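Local coordinates for early 35 kDa protein (Autographa californica nucleopolyhedrovirus, PDB 1P35) that inhibits caspases of the infected insect host, blocking the apoptosis that infection sets off, and also suppresses the host's antiviral RNA interference, at residues K32-K40 and V153-G161. Sequence-based numbering, arbitrary orientation.
Sequences KIMNTQLTK and VLKPGFENG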
ATOM      1  N   LYS A  32      10.036   0.865  14.250  1.00 29.39           N
ATOM      2  CA  LYS A  32       9.511   2.205  14.457  1.00 33.87           C
ATOM      3  C   LYS A  32       9.732   2.737  15.847  1.00 28.92           C
ATOM      4  O   LYS A  32       9.126   2.259  16.817  1.00 36.28           O
ATOM      5  CB  LYS A  32       8.032   2.248  14.083  1.00 34.28           C
ATOM      6  CG  LYS A  32       7.417   3.642  14.081  1.00 55.87           C
ATOM      7  CD  LYS A  32       6.008   3.630  13.491  1.00 48.96           C
ATOM      8  CE  LYS A  32       6.037   3.055  12.073  1.00 54.55           C
ATOM      9  NZ  LYS A  32       4.724   3.077  11.406  1.00 33.80           N
ATOM     10  N   ILE A  33      10.590   3.740  15.952  1.00 32.32           N
ATOM     11  CA  ILE A  33      10.921   4.355  17.261  1.00 31.10           C
ATOM     12  C   ILE A  33      10.057   5.568  17.621  1.00 40.76           C
ATOM     13  O   ILE A  33       9.863   6.469  16.824  1.00 57.10           O
ATOM     14  CB  ILE A  33      12.441   4.721  17.304  1.00 41.84           C
ATOM     15  CG1 ILE A  33      13.241   3.414  17.226  1.00 35.28           C
ATOM     16  CG2 ILE A  33      12.795   5.525  18.596  1.00 29.11           C
ATOM     17  CD1 ILE A  33      14.745   3.557  17.138  1.00 53.53           C
ATOM     18  N   MET A  34       9.553   5.569  18.846  1.00 40.51           N
ATOM     19  CA  MET A  34       8.648   6.599  19.365  1.00 41.79           C
ATOM     20  C   MET A  34       9.149   7.885  20.044  1.00 64.09           C
ATOM     21  O   MET A  34       8.359   8.820  20.206  1.00 83.68           O
ATOM     22  CB  MET A  34       7.666   5.937  20.326  1.00 49.19           C
ATOM     23  CG  MET A  34       6.517   5.213  19.660  1.00 53.22           C
ATOM     24  SD  MET A  34       5.486   6.363  18.732  1.00 61.62           S
ATOM     25  CE  MET A  34       5.079   7.685  20.034  1.00 36.18           C
ATOM     26  N   ASN A  35      10.415   7.964  20.446  1.00 55.48           N
ATOM     27  CA  ASN A  35      10.911   9.179  21.133  1.00 62.85           C
ATOM     28  C   ASN A  35      11.106  10.461  20.299  1.00 62.32           C
ATOM     29  O   ASN A  35      11.525  10.410  19.140  1.00 49.33           O
ATOM     30  CB  ASN A  35      12.220   8.847  21.836  1.00 62.41           C
ATOM     31  CG  ASN A  35      12.066   7.691  22.782  1.00 64.93           C
ATOM     32  OD1 ASN A  35      11.591   6.613  22.392  1.00 59.67           O
ATOM     33  ND2 ASN A  35      12.457   7.893  24.031  1.00 66.75           N
ATOM     34  N   THR A  36      10.798  11.611  20.904  1.00 71.95           N
ATOM     35  CA  THR A  36      10.950  12.917  20.228  1.00 83.52           C
ATOM     36  C   THR A  36      12.068  13.754  20.833  1.00 84.07           C
ATOM     37  O   THR A  36      12.685  14.565  20.137  1.00 97.00           O
ATOM     38  CB  THR A  36       9.671  13.818  20.287  1.00 72.38           C
ATOM     39  OG1 THR A  36       9.263  13.993  21.649  1.00 63.37           O
ATOM     40  CG2 THR A  36       8.549  13.243  19.444  1.00 45.77           C
ATOM     41  N   GLN A  37      12.305  13.574  22.129  1.00 67.22           N
ATOM     42  CA  GLN A  37      13.350  14.314  22.828  1.00 76.42           C
ATOM     43  C   GLN A  37      14.709  14.063  22.155  1.00 76.31           C
ATOM     44  O   GLN A  37      15.154  14.856  21.326  1.00 84.63           O
ATOM     45  CB  GLN A  37      13.399  13.891  24.313  1.00 90.64           C
ATOM     46  CG  GLN A  37      13.716  12.396  24.587  1.00 85.43           C
ATOM     47  CD  GLN A  37      12.556  11.441  24.303  1.00 84.97           C
ATOM     48  OE1 GLN A  37      11.636  11.767  23.543  1.00 68.16           O
ATOM     49  NE2 GLN A  37      12.610  10.239  24.902  1.00 49.55           N
ATOM     50  N   LEU A  38      15.331  12.941  22.516  1.00 84.41           N
ATOM     51  CA  LEU A  38      16.622  12.475  22.010  1.00 80.94           C
ATOM     52  C   LEU A  38      17.537  13.492  21.342  1.00 77.77           C
ATOM     53  O   LEU A  38      17.273  13.973  20.237  1.00 75.33           O
ATOM     54  CB  LEU A  38      16.410  11.294  21.062  1.00 87.06           C
ATOM     55  CG  LEU A  38      15.672  10.090  21.645  1.00 79.43           C
ATOM     56  CD1 LEU A  38      15.501   9.039  20.554  1.00 66.97           C
ATOM     57  CD2 LEU A  38      16.433   9.546  22.843  1.00 59.61           C
ATOM     58  N   THR A  39      18.633  13.797  22.026  1.00 71.68           N
ATOM     59  CA  THR A  39      19.633  14.729  21.507  1.00 69.49           C
ATOM     60  C   THR A  39      20.843  13.939  20.972  1.00 62.70           C
ATOM     61  O   THR A  39      21.642  14.466  20.202  1.00 63.88           O
ATOM     62  CB  THR A  39      20.071  15.721  22.608  1.00 49.38           C
ATOM     63  OG1 THR A  39      20.607  14.990  23.713  1.00 52.98           O
ATOM     64  CG2 THR A  39      18.872  16.525  23.097  1.00 49.51           C
ATOM     65  N   LYS A  40      20.962  12.677  21.373  1.00 60.81           N
ATOM     66  CA  LYS A  40      22.056  11.800  20.901  1.00 57.29           C
ATOM     67  C   LYS A  40      21.510  10.640  20.060  1.00 50.75           C
ATOM     68  O   LYS A  40      20.318  10.369  20.066  1.00 46.25           O
ATOM     69  CB  LYS A  40      22.859  11.281  22.093  1.00 46.98           C
ATOM     70  CG  LYS A  40      23.548  12.445  22.803  1.00 52.90           C
ATOM     71  CD  LYS A  40      24.209  12.050  24.107  1.00 51.66           C
ATOM     72  CE  LYS A  40      24.944  13.256  24.713  1.00 44.66           C
ATOM     73  NZ  LYS A  40      25.604  12.835  25.984  1.00 67.28           N
ATOM     74  N   VAL A 153      23.242   2.988  13.745  1.00 36.41           N
ATOM     75  CA  VAL A 153      23.119   4.305  14.380  1.00 45.08           C
ATOM     76  C   VAL A 153      21.993   5.111  13.772  1.00 40.57           C
ATOM     77  O   VAL A 153      21.844   5.161  12.569  1.00 31.74           O
ATOM     78  CB  VAL A 153      24.415   5.172  14.285  1.00 32.16           C
ATOM     79  CG1 VAL A 153      24.199   6.480  15.062  1.00 21.91           C
ATOM     80  CG2 VAL A 153      25.636   4.420  14.861  1.00 25.39           C
ATOM     81  N   LEU A 154      21.166   5.706  14.624  1.00 36.00           N
ATOM     82  CA  LEU A 154      20.069   6.497  14.134  1.00 36.68           C
ATOM     83  C   LEU A 154      20.286   7.924  14.588  1.00 49.36           C
ATOM     84  O   LEU A 154      20.237   8.197  15.782  1.00 31.28           O
ATOM     85  CB  LEU A 154      18.744   5.967  14.688  1.00 31.76           C
ATOM     86  CG  LEU A 154      17.485   6.627  14.113  1.00 49.08           C
ATOM     87  CD1 LEU A 154      17.473   6.379  12.620  1.00 25.94           C
ATOM     88  CD2 LEU A 154      16.194   6.021  14.755  1.00 35.77           C
ATOM     89  N   LYS A 155      20.557   8.820  13.636  1.00 55.51           N
ATOM     90  CA  LYS A 155      20.750  10.232  13.945  1.00 49.07           C
ATOM     91  C   LYS A 155      19.483  10.687  14.656  1.00 50.32           C
ATOM     92  O   LYS A 155      18.399  10.283  14.274  1.00 50.43           O
ATOM     93  CB  LYS A 155      20.966  11.039  12.653  1.00 52.43           C
ATOM     94  CG  LYS A 155      22.273  10.711  11.892  1.00 84.75           C
ATOM     95  CD  LYS A 155      22.535  11.635  10.665  1.00 87.21           C
ATOM     96  CE  LYS A 155      23.901  11.349  10.001  1.00 90.67           C
ATOM     97  NZ  LYS A 155      24.228  12.269   8.858  1.00 86.92           N
ATOM     98  N   PRO A 156      19.605  11.538  15.688  1.00 54.79           N
ATOM     99  CA  PRO A 156      18.559  12.124  16.547  1.00 62.18           C
ATOM    100  C   PRO A 156      17.430  13.014  16.015  1.00 70.93           C
ATOM    101  O   PRO A 156      16.362  13.118  16.658  1.00 76.02           O
ATOM    102  CB  PRO A 156      19.373  12.862  17.606  1.00 56.67           C
ATOM    103  CG  PRO A 156      20.547  13.313  16.820  1.00 47.55           C
ATOM    104  CD  PRO A 156      20.919  12.000  16.163  1.00 54.47           C
ATOM    105  N   GLY A 157      17.640  13.680  14.884  1.00 44.87           N
ATOM    106  CA  GLY A 157      16.567  14.525  14.396  1.00 48.36           C
ATOM    107  C   GLY A 157      15.407  13.838  13.680  1.00 57.75           C
ATOM    108  O   GLY A 157      14.466  14.521  13.305  1.00 69.81           O
ATOM    109  N   PHE A 158      15.454  12.514  13.505  1.00 58.61           N
ATOM    110  CA  PHE A 158      14.408  11.759  12.782  1.00 49.86           C
ATOM    111  C   PHE A 158      12.964  12.128  13.121  1.00 51.21           C
ATOM    112  O   PHE A 158      12.650  12.586  14.224  1.00 50.74           O
ATOM    113  CB  PHE A 158      14.608  10.235  12.982  1.00 51.13           C
ATOM    114  CG  PHE A 158      14.216   9.721  14.359  1.00 41.17           C
ATOM    115  CD1 PHE A 158      15.118   9.737  15.415  1.00 38.80           C
ATOM    116  CD2 PHE A 158      12.935   9.243  14.595  1.00 45.98           C
ATOM    117  CE1 PHE A 158      14.758   9.286  16.674  1.00 52.53           C
ATOM    118  CE2 PHE A 158      12.563   8.782  15.877  1.00 42.07           C
ATOM    119  CZ  PHE A 158      13.468   8.807  16.903  1.00 38.97           C
ATOM    120  N   GLU A 159      12.069  11.918  12.168  1.00 51.12           N
ATOM    121  CA  GLU A 159      10.681  12.227  12.430  1.00 49.81           C
ATOM    122  C   GLU A 159       9.924  11.048  13.077  1.00 63.17           C
ATOM    123  O   GLU A 159       9.887   9.920  12.554  1.00 73.17           O
ATOM    124  CB  GLU A 159      10.006  12.683  11.137  1.00 60.72           C
ATOM    125  CG  GLU A 159       9.490  14.113  11.204  1.00 68.52           C
ATOM    126  CD  GLU A 159       8.425  14.300  12.295  1.00100.00           C
ATOM    127  OE1 GLU A 159       8.077  13.303  12.984  1.00100.00           O
ATOM    128  OE2 GLU A 159       7.933  15.445  12.465  1.00100.00           O
ATOM    129  N   ASN A 160       9.350  11.339  14.239  1.00 60.21           N
ATOM    130  CA  ASN A 160       8.562  10.408  15.043  1.00 51.80           C
ATOM    131  C   ASN A 160       7.831   9.313  14.243  1.00 58.26           C
ATOM    132  O   ASN A 160       8.079   8.114  14.399  1.00 67.54           O
ATOM    133  CB  ASN A 160       7.531  11.222  15.828  1.00 58.11           C
ATOM    134  CG  ASN A 160       7.113  10.550  17.124  1.00 74.11           C
ATOM    135  OD1 ASN A 160       7.938  10.259  17.996  1.00 51.69           O
ATOM    136  ND2 ASN A 160       5.827  10.319  17.266  1.00 93.24           N
ATOM    137  N   GLY A 161       6.921   9.731  13.380  1.00 43.80           N
ATOM    138  CA  GLY A 161       6.171   8.765  12.611  1.00 37.13           C
ATOM    139  C   GLY A 161       6.848   7.978  11.504  1.00 44.88           C
ATOM    140  O   GLY A 161       6.170   7.254  10.811  1.00 37.25           O
TER
HETATM  141  O   HOH W   1       3.751   5.604  11.738  1.00 39.44           O
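The ring of Phe-158 reaches in from residues 153-161 and ends among the backbone carbonyls and aliphatic tips of residues 32-40. From CB its first torsion (chi1 74°) sets CG between the backbone N and the carbonyl carbon, and the outer ring atoms come close to residues 33-38. CE1 meets Leu-38 CD1 at 4.0 Å, in the ring plane at its edge. At the far end CZ lies 3.4 Å from Asn-35 O, which approaches obliquely, and also touches Ile-33 CG2. CE2 has Ile-33 O 3.7 Å away at the edge, where the slightly positive C-H rim probably suits this oxygen. Leu-154 CD2 packs over one face, offset toward the rim, and meets Ile-33 CD1 tip to tip at 3.7 Å. Branched Ile-33 thus serves two neighbours, CG2 the ring and CD1 the leucine, and both aliphatic residues also rest on Tyr-100 and Val-42. Pro-156, second residue of a type I turn from Lys-155 to Phe-158, suits that place by its fixed phi and lays CB 3.5 Å from Leu-38 O. At the other end a water accepts from Lys-32 NZ (2.7 Å) and donates to Gly-161 O, linking the end of strand 24-33 to Gly-161. The arrangement is a small apolar cluster where strands 24-33 and 148-154 run out into their loops, at the periphery of the beta-rich P35 fold.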